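Local atomic coordinates of NAD-dependent aldehyde dehydrogenase (PDB entry 5UJU), a protein that probably catalyses the NAD-dependent oxidation of aldehydes to carboxylic acids. Residues Ala56-Lys59 and Ser60-Lys64; Ala152-Gly156 and Gly157-Gln161; Leu245-Ala248 and Ile249-Arg252; Ile253-Asp256 and Val257-Ala261. All coordinates share one frame; numbering follows the deposited sequence. Where two conformers were deposited one is given.

Contact 1: residues Ala56-Lys59 and Ser60-Lys64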
ATOM      1  N   ALA A  56      19.534 -34.695  14.552  1.00 36.05           N
ATOM      2  CA  ALA A  56      18.681 -35.880  14.621  1.00 33.95           C
ATOM      3  C   ALA A  56      17.277 -35.583  14.105  1.00 36.03           C
ATOM      4  O   ALA A  56      16.690 -36.399  13.385  1.00 39.33           O
ATOM      5  CB  ALA A  56      18.619 -36.411  16.055  1.00 40.70           C
ATOM      6  N   ALA A  57      16.727 -34.412  14.452  1.00 34.41           N
ATOM      7  CA  ALA A  57      15.411 -34.029  13.939  1.00 37.07           C
ATOM      8  C   ALA A  57      15.424 -33.909  12.421  1.00 36.00           C
ATOM      9  O   ALA A  57      14.466 -34.311  11.747  1.00 32.23           O
ATOM     10  CB  ALA A  57      14.957 -32.709  14.566  1.00 37.32           C
ATOM     11  N   PHE A  58      16.495 -33.345  11.862  1.00 34.63           N
ATOM     12  CA  PHE A  58      16.587 -33.257  10.411  1.00 29.54           C
ATOM     13  C   PHE A  58      16.605 -34.646   9.777  1.00 33.16           C
ATOM     14  O   PHE A  58      15.869 -34.910   8.822  1.00 29.86           O
ATOM     15  CB  PHE A  58      17.836 -32.457  10.016  1.00 28.87           C
ATOM     16  CG  PHE A  58      18.227 -32.627   8.589  1.00 36.25           C
ATOM     17  CD1 PHE A  58      17.466 -32.051   7.582  1.00 33.94           C
ATOM     18  CD2 PHE A  58      19.365 -33.331   8.245  1.00 40.78           C
ATOM     19  CE1 PHE A  58      17.831 -32.192   6.258  1.00 31.28           C
ATOM     20  CE2 PHE A  58      19.736 -33.466   6.919  1.00 29.51           C
ATOM     21  CZ  PHE A  58      18.968 -32.899   5.932  1.00 32.89           C
ATOM     22  N   LYS A  59      17.458 -35.546  10.291  1.00 32.39           N
ATOM     23  CA  LYS A  59      17.544 -36.893   9.725  1.00 38.75           C
ATOM     24  C   LYS A  59      16.224 -37.643   9.814  1.00 36.23           C
ATOM     25  O   LYS A  59      15.957 -38.523   8.987  1.00 42.73           O
ATOM     26  CB  LYS A  59      18.633 -37.714  10.414  1.00 37.18           C
ATOM     27  CG  LYS A  59      20.055 -37.375   9.993  1.00 43.73           C
ATOM     28  CD  LYS A  59      21.044 -37.935  11.011  1.00 50.23           C
ATOM     29  CE  LYS A  59      22.503 -37.736  10.591  1.00 57.15           C
ATOM     30  NZ  LYS A  59      23.437 -38.364  11.588  1.00 56.03           N
ATOM     31  N   SER A  60      15.397 -37.334  10.815  1.00 32.03           N
ATOM     32  CA  SER A  60      14.119 -38.029  10.936  1.00 39.73           C
ATOM     33  C   SER A  60      13.190 -37.740   9.761  1.00 40.75           C
ATOM     34  O   SER A  60      12.296 -38.543   9.494  1.00 41.60           O
ATOM     35  CB  SER A  60      13.436 -37.658  12.254  1.00 40.41           C
ATOM     36  OG  SER A  60      12.716 -36.442  12.133  1.00 43.00           O
ATOM     37  N   HIS A  61      13.390 -36.633   9.036  1.00 30.70           N
ATOM     38  CA  HIS A  61      12.533 -36.354   7.889  1.00 33.23           C
ATOM     39  C   HIS A  61      12.939 -37.139   6.651  1.00 35.32           C
ATOM     40  O   HIS A  61      12.144 -37.236   5.707  1.00 33.51           O
ATOM     41  CB  HIS A  61      12.545 -34.861   7.545  1.00 34.24           C
ATOM     42  CG  HIS A  61      12.189 -33.976   8.694  1.00 35.74           C
ATOM     43  ND1 HIS A  61      10.997 -34.082   9.379  1.00 36.43           N
ATOM     44  CD2 HIS A  61      12.874 -32.971   9.284  1.00 34.65           C
ATOM     45  CE1 HIS A  61      10.963 -33.178  10.342  1.00 35.51           C
ATOM     46  NE2 HIS A  61      12.091 -32.487  10.303  1.00 30.43           N
ATOM     47  N   LEU A  62      14.154 -37.682   6.621  1.00 31.31           N
ATOM     48  CA  LEU A  62      14.665 -38.303   5.412  1.00 30.69           C
ATOM     49  C   LEU A  62      14.018 -39.667   5.210  1.00 37.04           C
ATOM     50  O   LEU A  62      13.817 -40.423   6.165  1.00 39.01           O
ATOM     51  CB  LEU A  62      16.184 -38.456   5.509  1.00 34.83           C
ATOM     52  CG  LEU A  62      16.941 -37.168   5.850  1.00 33.71           C
ATOM     53  CD1 LEU A  62      18.439 -37.382   5.755  1.00 34.65           C
ATOM     54  CD2 LEU A  62      16.510 -36.001   4.968  1.00 32.94           C
ATOM     55  N   GLY A  63      13.691 -39.981   3.958  1.00 32.65           N
ATOM     56  CA  GLY A  63      13.098 -41.276   3.660  1.00 37.81           C
ATOM     57  C   GLY A  63      11.696 -41.507   4.185  1.00 33.52           C
ATOM     58  O   GLY A  63      11.307 -42.660   4.386  1.00 36.75           O
ATOM     59  N   LYS A  64      10.924 -40.454   4.432  1.00 34.95           N
ATOM     60  CA  LYS A  64       9.565 -40.655   4.915  1.00 31.50           C
ATOM     61  C   LYS A  64       8.686 -39.501   4.454  1.00 29.98           C
ATOM     62  O   LYS A  64       9.168 -38.454   4.011  1.00 28.39           O
ATOM     63  CB  LYS A  64       9.533 -40.827   6.436  1.00 48.31           C
ATOM     64  CG  LYS A  64       9.530 -39.551   7.239  1.00 52.97           C
ATOM     65  CD  LYS A  64       9.414 -39.891   8.724  1.00 55.69           C
ATOM     66  CE  LYS A  64       8.285 -39.136   9.390  1.00 56.92           C
ATOM     67  NZ  LYS A  64       8.192 -39.490  10.837  1.00 66.39           N
TER
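The imidazole of His61 lies under the carbonyl of Ala57: Ala57 O stands 3.1 Å above the ring plane, displaced toward the rim, and Ser60 OG is farther out over the same face. The other flat group is the ring of Phe58, met obliquely by Leu62 through a methyl, with Phe58 CZ 4.1 Å from Leu62 CD2. This is the C-terminal end of helix 50-60, where the chain unwinds into a type II turn from His61 to Lys64 that carries Gly63 at positive phi. The pattern of bonds changes with it. Ser60 N still reaches back four residues to Ala56 O, but His61 N goes to Phe58 O and Leu62 N to Lys59 O, each only three residues back and with the donor well above the carbonyl plane. His61 keeps CG beside its own backbone N (chi1 -54°), which folds the ring back against the last helical turn. Its NE2 is hydrogen-bonded to Glu136 of helix 134-145, while Phe58 meets the ring of His143 and touches Leu245 on helix 245-260, so this helix end packs against two others. Ser60 closes the turn with its own hydroxyl: chi1 of 84° sets OG between the backbone N and the carbonyl carbon, from where it donates to Ala57 O at 2.8 Å.

Contact 2: residues Ala152-Gly156 and Gly157-Gln161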
ATOM      1  N   ALA A 152      23.529 -21.200   6.879  1.00 29.97           N
ATOM      2  CA  ALA A 152      22.218 -21.834   6.926  1.00 30.81           C
ATOM      3  C   ALA A 152      21.558 -21.596   8.279  1.00 29.12           C
ATOM      4  O   ALA A 152      20.371 -21.265   8.348  1.00 30.44           O
ATOM      5  CB  ALA A 152      22.352 -23.326   6.634  1.00 25.43           C
ATOM      6  N   PHE A 153      22.335 -21.683   9.358  1.00 31.25           N
ATOM      7  CA  PHE A 153      21.809 -21.402  10.689  1.00 28.54           C
ATOM      8  C   PHE A 153      21.392 -19.939  10.829  1.00 29.22           C
ATOM      9  O   PHE A 153      20.251 -19.638  11.186  1.00 30.50           O
ATOM     10  CB  PHE A 153      22.859 -21.766  11.741  1.00 29.08           C
ATOM     11  CG  PHE A 153      22.403 -21.534  13.155  1.00 35.18           C
ATOM     12  CD1 PHE A 153      21.704 -22.524  13.848  1.00 32.78           C
ATOM     13  CD2 PHE A 153      22.663 -20.330  13.789  1.00 29.96           C
ATOM     14  CE1 PHE A 153      21.272 -22.311  15.150  1.00 33.19           C
ATOM     15  CE2 PHE A 153      22.234 -20.110  15.094  1.00 35.62           C
ATOM     16  CZ  PHE A 153      21.531 -21.101  15.775  1.00 30.27           C
ATOM     17  N   GLN A 154      22.306 -19.012  10.547  1.00 29.62           N
ATOM     18  CA  GLN A 154      22.005 -17.597  10.743  1.00 34.77           C
ATOM     19  C   GLN A 154      20.922 -17.124   9.785  1.00 40.89           C
ATOM     20  O   GLN A 154      19.880 -16.611  10.209  1.00 47.67           O
ATOM     21  CB  GLN A 154      23.268 -16.764  10.573  1.00 31.02           C
ATOM     22  CG  GLN A 154      24.354 -17.105  11.544  1.00 37.93           C
ATOM     23  CD  GLN A 154      25.411 -16.020  11.610  1.00 46.61           C
ATOM     24  OE1 GLN A 154      25.514 -15.185  10.708  1.00 48.67           O
ATOM     25  NE2 GLN A 154      26.188 -16.014  12.690  1.00 48.07           N
ATOM     26  N   ALA A 155      21.147 -17.299   8.482  1.00 37.80           N
ATOM     27  CA  ALA A 155      20.178 -16.817   7.504  1.00 36.31           C
ATOM     28  C   ALA A 155      18.878 -17.610   7.546  1.00 33.64           C
ATOM     29  O   ALA A 155      17.805 -17.051   7.301  1.00 37.97           O
ATOM     30  CB  ALA A 155      20.786 -16.856   6.099  1.00 41.95           C
ATOM     31  N   GLY A 156      18.936 -18.908   7.845  1.00 32.30           N
ATOM     32  CA  GLY A 156      17.710 -19.679   7.872  1.00 28.59           C
ATOM     33  C   GLY A 156      16.976 -19.593   9.194  1.00 29.57           C
ATOM     34  O   GLY A 156      15.749 -19.719   9.226  1.00 30.93           O
ATOM     35  N   GLY A 157      17.700 -19.349  10.290  1.00 26.10           N
ATOM     36  CA  GLY A 157      17.109 -19.323  11.610  1.00 26.04           C
ATOM     37  C   GLY A 157      17.009 -17.912  12.161  1.00 25.83           C
ATOM     38  O   GLY A 157      16.184 -17.114  11.719  1.00 26.48           O
ATOM     39  N   PRO A 158      17.874 -17.578  13.126  1.00 29.89           N
ATOM     40  CA  PRO A 158      17.777 -16.268  13.808  1.00 27.86           C
ATOM     41  C   PRO A 158      17.580 -15.045  12.921  1.00 34.84           C
ATOM     42  O   PRO A 158      16.727 -14.210  13.240  1.00 36.48           O
ATOM     43  CB  PRO A 158      19.110 -16.203  14.565  1.00 29.43           C
ATOM     44  CG  PRO A 158      19.393 -17.616  14.903  1.00 30.64           C
ATOM     45  CD  PRO A 158      18.840 -18.470  13.782  1.00 28.97           C
ATOM     46  N   HIS A 159      18.340 -14.895  11.827  1.00 28.77           N
ATOM     47  CA  HIS A 159      18.175 -13.694  11.001  1.00 26.54           C
ATOM     48  C   HIS A 159      16.816 -13.678  10.308  1.00 28.98           C
ATOM     49  O   HIS A 159      16.189 -12.615  10.186  1.00 24.86           O
ATOM     50  CB  HIS A 159      19.304 -13.584   9.970  1.00 27.04           C
ATOM     51  CG  HIS A 159      20.634 -13.235  10.563  1.00 36.32           C
ATOM     52  ND1 HIS A 159      21.765 -13.060   9.795  1.00 39.03           N
ATOM     53  CD2 HIS A 159      21.015 -13.027  11.844  1.00 38.26           C
ATOM     54  CE1 HIS A 159      22.788 -12.773  10.579  1.00 41.60           C
ATOM     55  NE2 HIS A 159      22.359 -12.744  11.827  1.00 41.92           N
ATOM     56  N   ALA A 160      16.337 -14.847   9.858  1.00 26.35           N
ATOM     57  CA  ALA A 160      14.996 -14.917   9.285  1.00 23.62           C
ATOM     58  C   ALA A 160      13.949 -14.634  10.345  1.00 30.56           C
ATOM     59  O   ALA A 160      12.965 -13.926  10.084  1.00 28.33           O
ATOM     60  CB  ALA A 160      14.741 -16.287   8.652  1.00 23.61           C
ATOM     61  N   GLN A 161      14.156 -15.178  11.547  1.00 27.68           N
ATOM     62  CA  GLN A 161      13.259 -14.903  12.661  1.00 28.13           C
ATOM     63  C   GLN A 161      13.268 -13.419  13.024  1.00 27.30           C
ATOM     64  O   GLN A 161      12.215 -12.843  13.320  1.00 29.56           O
ATOM     65  CB  GLN A 161      13.653 -15.790  13.844  1.00 27.82           C
ATOM     66  CG  GLN A 161      13.476 -17.282  13.538  1.00 28.23           C
ATOM     67  CD  GLN A 161      14.480 -18.158  14.241  1.00 31.62           C
ATOM     68  OE1 GLN A 161      15.187 -17.712  15.145  1.00 28.38           O
ATOM     69  NE2 GLN A 161      14.544 -19.425  13.837  1.00 29.04           N
TER
HETATM   70  O   HOH W   1      13.702 -20.129  11.256  1.00 27.76           O
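Two aliphatic-on-ring contacts, one on the Phe153 ring and one on the His159 ring, flank the break between helices 149-156 and 158-175. Pro158 CD lies over one face of Phe153, 4.3 Å from the ring centroid and 22° off its normal, and the neighbouring Pro158 CG comes to 3.8 Å from Phe153 CE2. In the second CH-pi contact Gln154 CB sits over His159, 4.1 Å from the centroid; the two side chains run side by side, and amide and imidazole planes are 48° apart. Among the backbone bonds, Gly157 N donates to Phe153 O at 2.7 Å and His159 N to Gln154 O at 2.8 Å, the latter spanning five residues and carrying the bonding across the break between the helices. Farther out, His159 NE2 is hydrogen-bonded to Glu39. A water accepts from Gln161 NE2 at 2.8 Å and donates to the backbone Gly156 O, which also accepts from Thr218 OG1. At Gly157 the backbone leaves helical angles. The arrangement is a helix-to-helix junction in which Gly157 both ends one helix and is the N-cap of the next, with Pro158 in its first turn.

Contact 3: residues Leu245-Ala248 and Ile249-Arg252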
ATOM      1  N   LEU A 245      11.403 -28.323   2.649  1.00 23.34           N
ATOM      2  CA  LEU A 245      11.541 -28.739   4.042  1.00 24.65           C
ATOM      3  C   LEU A 245      11.637 -27.586   5.029  1.00 29.04           C
ATOM      4  O   LEU A 245      10.961 -27.650   6.071  1.00 26.03           O
ATOM      5  CB  LEU A 245      12.749 -29.679   4.194  1.00 22.87           C
ATOM      6  CG  LEU A 245      12.837 -30.337   5.582  1.00 28.22           C
ATOM      7  CD1 LEU A 245      11.537 -31.111   5.887  1.00 28.70           C
ATOM      8  CD2 LEU A 245      14.052 -31.257   5.745  1.00 28.12           C
ATOM      9  N   PRO A 246      12.439 -26.530   4.795  1.00 26.16           N
ATOM     10  CA  PRO A 246      12.475 -25.433   5.781  1.00 21.85           C
ATOM     11  C   PRO A 246      11.119 -24.798   6.028  1.00 26.94           C
ATOM     12  O   PRO A 246      10.825 -24.427   7.170  1.00 28.99           O
ATOM     13  CB  PRO A 246      13.481 -24.428   5.167  1.00 22.67           C
ATOM     14  CG  PRO A 246      14.342 -25.254   4.292  1.00 23.23           C
ATOM     15  CD  PRO A 246      13.441 -26.322   3.726  1.00 25.86           C
ATOM     16  N   LEU A 247      10.289 -24.640   4.990  1.00 23.52           N
ATOM     17  CA  LEU A 247       8.968 -24.072   5.203  1.00 23.15           C
ATOM     18  C   LEU A 247       7.961 -25.110   5.687  1.00 21.96           C
ATOM     19  O   LEU A 247       6.997 -24.746   6.358  1.00 26.36           O
ATOM     20  CB  LEU A 247       8.466 -23.406   3.928  1.00 18.52           C
ATOM     21  CG  LEU A 247       9.246 -22.107   3.667  1.00 34.64           C
ATOM     22  CD1 LEU A 247       9.005 -21.629   2.246  1.00 29.10           C
ATOM     23  CD2 LEU A 247       8.868 -21.020   4.692  1.00 25.50           C
ATOM     24  N   ALA A 248       8.165 -26.392   5.371  1.00 21.60           N
ATOM     25  CA  ALA A 248       7.296 -27.434   5.928  1.00 26.08           C
ATOM     26  C   ALA A 248       7.448 -27.513   7.441  1.00 26.87           C
ATOM     27  O   ALA A 248       6.450 -27.590   8.172  1.00 27.20           O
ATOM     28  CB  ALA A 248       7.615 -28.787   5.296  1.00 23.81           C
ATOM     29  N   ILE A 249       8.695 -27.485   7.927  1.00 28.44           N
ATOM     30  CA  ILE A 249       8.948 -27.412   9.365  1.00 30.78           C
ATOM     31  C   ILE A 249       8.277 -26.177   9.952  1.00 27.37           C
ATOM     32  O   ILE A 249       7.645 -26.242  11.013  1.00 25.95           O
ATOM     33  CB  ILE A 249      10.465 -27.407   9.643  1.00 30.17           C
ATOM     34  CG1 ILE A 249      11.113 -28.721   9.220  1.00 24.70           C
ATOM     35  CG2 ILE A 249      10.753 -27.112  11.109  1.00 23.65           C
ATOM     36  CD1 ILE A 249      12.638 -28.633   9.198  1.00 26.78           C
ATOM     37  N   THR A 250       8.406 -25.032   9.261  1.00 26.62           N
ATOM     38  CA  THR A 250       7.802 -23.785   9.726  1.00 25.09           C
ATOM     39  C   THR A 250       6.280 -23.905   9.832  1.00 27.51           C
ATOM     40  O   THR A 250       5.673 -23.510  10.838  1.00 25.97           O
ATOM     41  CB  THR A 250       8.178 -22.639   8.777  1.00 23.53           C
ATOM     42  OG1 THR A 250       9.612 -22.485   8.721  1.00 23.85           O
ATOM     43  CG2 THR A 250       7.577 -21.347   9.280  1.00 18.84           C
ATOM     44  N   VAL A 251       5.643 -24.421   8.784  1.00 25.78           N
ATOM     45  CA  VAL A 251       4.195 -24.589   8.811  1.00 24.52           C
ATOM     46  C   VAL A 251       3.779 -25.525   9.943  1.00 26.29           C
ATOM     47  O   VAL A 251       2.810 -25.254  10.659  1.00 27.13           O
ATOM     48  CB  VAL A 251       3.688 -25.086   7.448  1.00 25.30           C
ATOM     49  CG1 VAL A 251       2.224 -25.515   7.575  1.00 22.12           C
ATOM     50  CG2 VAL A 251       3.844 -23.979   6.388  1.00 19.91           C
ATOM     51  N   ARG A 252       4.508 -26.632  10.129  1.00 22.75           N
ATOM     52  CA  ARG A 252       4.197 -27.565  11.214  0.59 30.37           C
ATOM     53  C   ARG A 252       4.175 -26.853  12.564  1.00 30.23           C
ATOM     54  O   ARG A 252       3.250 -27.031  13.366  1.00 28.98           O
ATOM     55  CB  ARG A 252       5.220 -28.708  11.223  0.59 32.14           C
ATOM     56  CG  ARG A 252       5.019 -29.779  12.323  0.59 36.55           C
ATOM     57  CD  ARG A 252       6.326 -30.572  12.590  0.59 38.92           C
ATOM     58  NE  ARG A 252       7.310 -29.814  13.369  0.59 38.93           N
ATOM     59  CZ  ARG A 252       8.633 -29.950  13.263  0.59 34.36           C
ATOM     60  NH1 ARG A 252       9.160 -30.819  12.409  0.59 29.64           N
ATOM     61  NH2 ARG A 252       9.437 -29.216  14.021  0.59 29.48           N
TER
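Residues Leu245-Ala248 and Ile249-Arg252 are consecutive turns at the start of helix 245-260, held by four i to i+4 backbone bonds. The first, from Ile249 N to Leu245 O (2.9 Å), is almost straight at 178°; Val251 N to Leu247 O and Arg252 N to Ala248 O are of similar length, 2.8 and 2.9 Å. The bond from Thr250 N to Pro246 O is longer, 3.3 Å, and its donor stands above the carbonyl plane. That carbonyl has a second donor: Thr250 OG1, placed beside its own backbone N by a chi1 of -59°, reaches Pro246 O at 2.8 Å. Two donors from one residue thus grip Pro246 O, and the hydroxyl is also hydrogen-bonded to Tyr222 OH of helix 217-230, tying the two helices together. On another side of the helix Ile249 leans back over the preceding turn. Its CG1 comes to 3.3 Å from Leu245 O, and its CD1 to 4.0 Å from Leu245 CG, the two chains passing at a slant. Val251 packs its CG2 branch 3.2 Å from Leu247 O, while Val251 and Ala248 also face strand 268-270. Arg252, in the conformer described here, is bent at chi3 and sends its guanidinium away to a salt bridge with Glu136 on helix 134-145; Pro246 rests on that helix as well as on helix 217-230. Buried nearly throughout, these turns form the first part of the helical crossover in the beta-alpha-beta unit of strand 234-238, helix 245-260 and strand 268-270, an element of the Rossmann-like dinucleotide-binding domain of aldehyde dehydrogenases.

Contact 4: residues Ile253-Asp256 and Val257-Ala261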
ATOM      1  N   ILE A 253       5.199 -26.044  12.834  1.00 30.13           N
ATOM      2  CA  ILE A 253       5.285 -25.356  14.116  1.00 25.41           C
ATOM      3  C   ILE A 253       4.186 -24.306  14.240  1.00 27.49           C
ATOM      4  O   ILE A 253       3.565 -24.163  15.303  1.00 30.51           O
ATOM      5  CB  ILE A 253       6.693 -24.759  14.299  1.00 26.32           C
ATOM      6  CG1 ILE A 253       7.722 -25.890  14.439  1.00 28.88           C
ATOM      7  CG2 ILE A 253       6.737 -23.871  15.520  1.00 26.57           C
ATOM      8  CD1 ILE A 253       9.202 -25.412  14.500  1.00 28.10           C
ATOM      9  N   ALA A 254       3.898 -23.579  13.150  1.00 25.30           N
ATOM     10  CA  ALA A 254       2.795 -22.621  13.164  1.00 22.83           C
ATOM     11  C   ALA A 254       1.474 -23.299  13.516  1.00 23.85           C
ATOM     12  O   ALA A 254       0.700 -22.780  14.327  1.00 24.52           O
ATOM     13  CB  ALA A 254       2.660 -21.933  11.805  1.00 18.90           C
ATOM     14  N   ARG A 255       1.206 -24.456  12.907  1.00 21.46           N
ATOM     15  CA  ARG A 255      -0.043 -25.176  13.137  1.00 24.72           C
ATOM     16  C   ARG A 255      -0.143 -25.673  14.571  1.00 27.20           C
ATOM     17  O   ARG A 255      -1.231 -25.685  15.157  1.00 26.83           O
ATOM     18  CB  ARG A 255      -0.140 -26.341  12.156  1.00 26.88           C
ATOM     19  CG  ARG A 255      -0.307 -25.895  10.705  1.00 24.90           C
ATOM     20  CD  ARG A 255      -0.265 -27.076   9.758  1.00 25.57           C
ATOM     21  NE  ARG A 255      -1.364 -28.017   9.989  1.00 29.83           N
ATOM     22  CZ  ARG A 255      -2.557 -27.911   9.412  1.00 29.99           C
ATOM     23  NH1 ARG A 255      -2.814 -26.900   8.593  1.00 21.96           N
ATOM     24  NH2 ARG A 255      -3.499 -28.802   9.663  1.00 25.59           N
ATOM     25  N   ASP A 256       0.981 -26.099  15.144  1.00 31.51           N
ATOM     26  CA  ASP A 256       1.024 -26.470  16.556  1.00 32.59           C
ATOM     27  C   ASP A 256       0.525 -25.336  17.435  1.00 29.65           C
ATOM     28  O   ASP A 256      -0.328 -25.533  18.310  1.00 33.75           O
ATOM     29  CB  ASP A 256       2.456 -26.823  16.954  1.00 33.55           C
ATOM     30  CG  ASP A 256       2.872 -28.188  16.480  1.00 37.37           C
ATOM     31  OD1 ASP A 256       2.001 -28.965  16.031  1.00 45.36           O
ATOM     32  OD2 ASP A 256       4.081 -28.481  16.567  1.00 47.87           O
ATOM     33  N   VAL A 257       1.075 -24.140  17.232  1.00 27.08           N
ATOM     34  CA  VAL A 257       0.724 -22.995  18.061  1.00 25.14           C
ATOM     35  C   VAL A 257      -0.743 -22.637  17.872  1.00 29.88           C
ATOM     36  O   VAL A 257      -1.470 -22.395  18.842  1.00 26.01           O
ATOM     37  CB  VAL A 257       1.637 -21.800  17.733  1.00 30.35           C
ATOM     38  CG1 VAL A 257       1.169 -20.570  18.479  1.00 25.75           C
ATOM     39  CG2 VAL A 257       3.099 -22.140  18.073  1.00 26.04           C
ATOM     40  N   LEU A 258      -1.194 -22.602  16.615  1.00 25.78           N
ATOM     41  CA  LEU A 258      -2.587 -22.264  16.336  1.00 31.50           C
ATOM     42  C   LEU A 258      -3.534 -23.268  16.981  1.00 28.49           C
ATOM     43  O   LEU A 258      -4.533 -22.882  17.600  1.00 37.37           O
ATOM     44  CB  LEU A 258      -2.812 -22.201  14.820  1.00 24.95           C
ATOM     45  CG  LEU A 258      -2.196 -20.973  14.141  1.00 24.76           C
ATOM     46  CD1 LEU A 258      -1.822 -21.282  12.679  1.00 26.14           C
ATOM     47  CD2 LEU A 258      -3.163 -19.809  14.214  1.00 26.73           C
ATOM     48  N   ARG A 259      -3.221 -24.561  16.870  1.00 25.59           N
ATOM     49  CA  ARG A 259      -4.060 -25.585  17.485  1.00 29.87           C
ATOM     50  C   ARG A 259      -4.101 -25.417  19.000  1.00 35.23           C
ATOM     51  O   ARG A 259      -5.175 -25.425  19.613  1.00 36.23           O
ATOM     52  CB  ARG A 259      -3.531 -26.973  17.117  1.00 29.26           C
ATOM     53  CG  ARG A 259      -4.501 -28.119  17.395  1.00 46.68           C
ATOM     54  CD  ARG A 259      -3.840 -29.468  17.103  1.00 51.96           C
ATOM     55  NE  ARG A 259      -3.672 -29.734  15.672  1.00 48.09           N
ATOM     56  CZ  ARG A 259      -2.530 -29.562  15.013  1.00 48.95           C
ATOM     57  NH1 ARG A 259      -1.455 -29.113  15.651  1.00 56.48           N
ATOM     58  NH2 ARG A 259      -2.457 -29.833  13.715  1.00 43.22           N
ATOM     59  N   GLU A 260      -2.933 -25.235  19.621  1.00 29.58           N
ATOM     60  CA  GLU A 260      -2.866 -25.110  21.071  1.00 31.52           C
ATOM     61  C   GLU A 260      -3.571 -23.854  21.558  1.00 35.48           C
ATOM     62  O   GLU A 260      -4.050 -23.820  22.701  1.00 33.62           O
ATOM     63  CB  GLU A 260      -1.406 -25.138  21.528  1.00 38.86           C
ATOM     64  CG  GLU A 260      -0.736 -26.490  21.301  1.00 42.32           C
ATOM     65  CD  GLU A 260       0.769 -26.462  21.533  1.00 45.54           C
ATOM     66  OE1 GLU A 260       1.228 -25.674  22.383  1.00 46.31           O
ATOM     67  OE2 GLU A 260       1.491 -27.232  20.862  1.00 45.61           O
ATOM     68  N   ALA A 261      -3.652 -22.828  20.707  1.00 25.43           N
ATOM     69  CA  ALA A 261      -4.364 -21.595  21.025  1.00 38.88           C
ATOM     70  C   ALA A 261      -5.867 -21.684  20.754  1.00 40.20           C
ATOM     71  O   ALA A 261      -6.570 -20.680  20.910  1.00 39.87           O
ATOM     72  CB  ALA A 261      -3.758 -20.429  20.229  1.00 26.47           C
TER
HETATM   73  O   HOH W   2      -0.090 -30.238  11.479  1.00 29.09           O
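Leu258 folds closely over the turn before it, its CG and CD1 each 3.4 Å from Ala254 O, while Val257 directs CG2 to 3.5 Å from Ile253 O; these aliphatic groups make the tight, buried side. Beneath them run regular i to i+4 bonds, such as Leu258 N to Ala254 O at 3.0 Å. The solvent side, with Arg259 and Glu260 exposed and Asp256 partly so, is looser. Asp256 OD1 approaches the edge of the Arg259 guanidinium at NH1, a salt bridge stretched to 3.5 Å with the two planes 60° apart. Arg259 can come back to it because its chain, starting anti to the backbone N (chi1 -165°), bends at chi3. Between the arginines a water lies in plane at the edge of both guanidinium groups, accepting from buried Arg255 NE at 3.0 Å and from Arg259 NH2 at 3.3 Å. Both also form salt bridges with Asp69, which probably offsets their like charges. Glu260 forms a salt bridge with Arg129 of helix 97-132. Around this end of helix 245-260, Val257 and Leu258 pack on helix 97-132, and Leu258 also touches Val268 of strand 268-270, to whose backbone O Arg255 NH1 is bonded.

Along the chain the four contacts come in numerical order, and contacts 3 and 4 adjoin as successive parts of helix 245-260, their centres 13 Å apart. Contact 1, the end of helix 50-60, lies against the start of that helix: in the Arg252 conformer described, His61 CE1 is 3.6 Å from Arg252 NH1, and Glu136 bonds to both side chains. Contact 2 touches none of the others; its nearest atoms are about 7 Å from contact 3, though both reach helices 134-145 and 217-230. Centres of contacts 2 and 4 are 21 Å apart. Helix 245-260, the connecting helix of the beta-alpha-beta unit, thus joins the N-terminal helical region to the parallel strands of the nucleotide-binding fold.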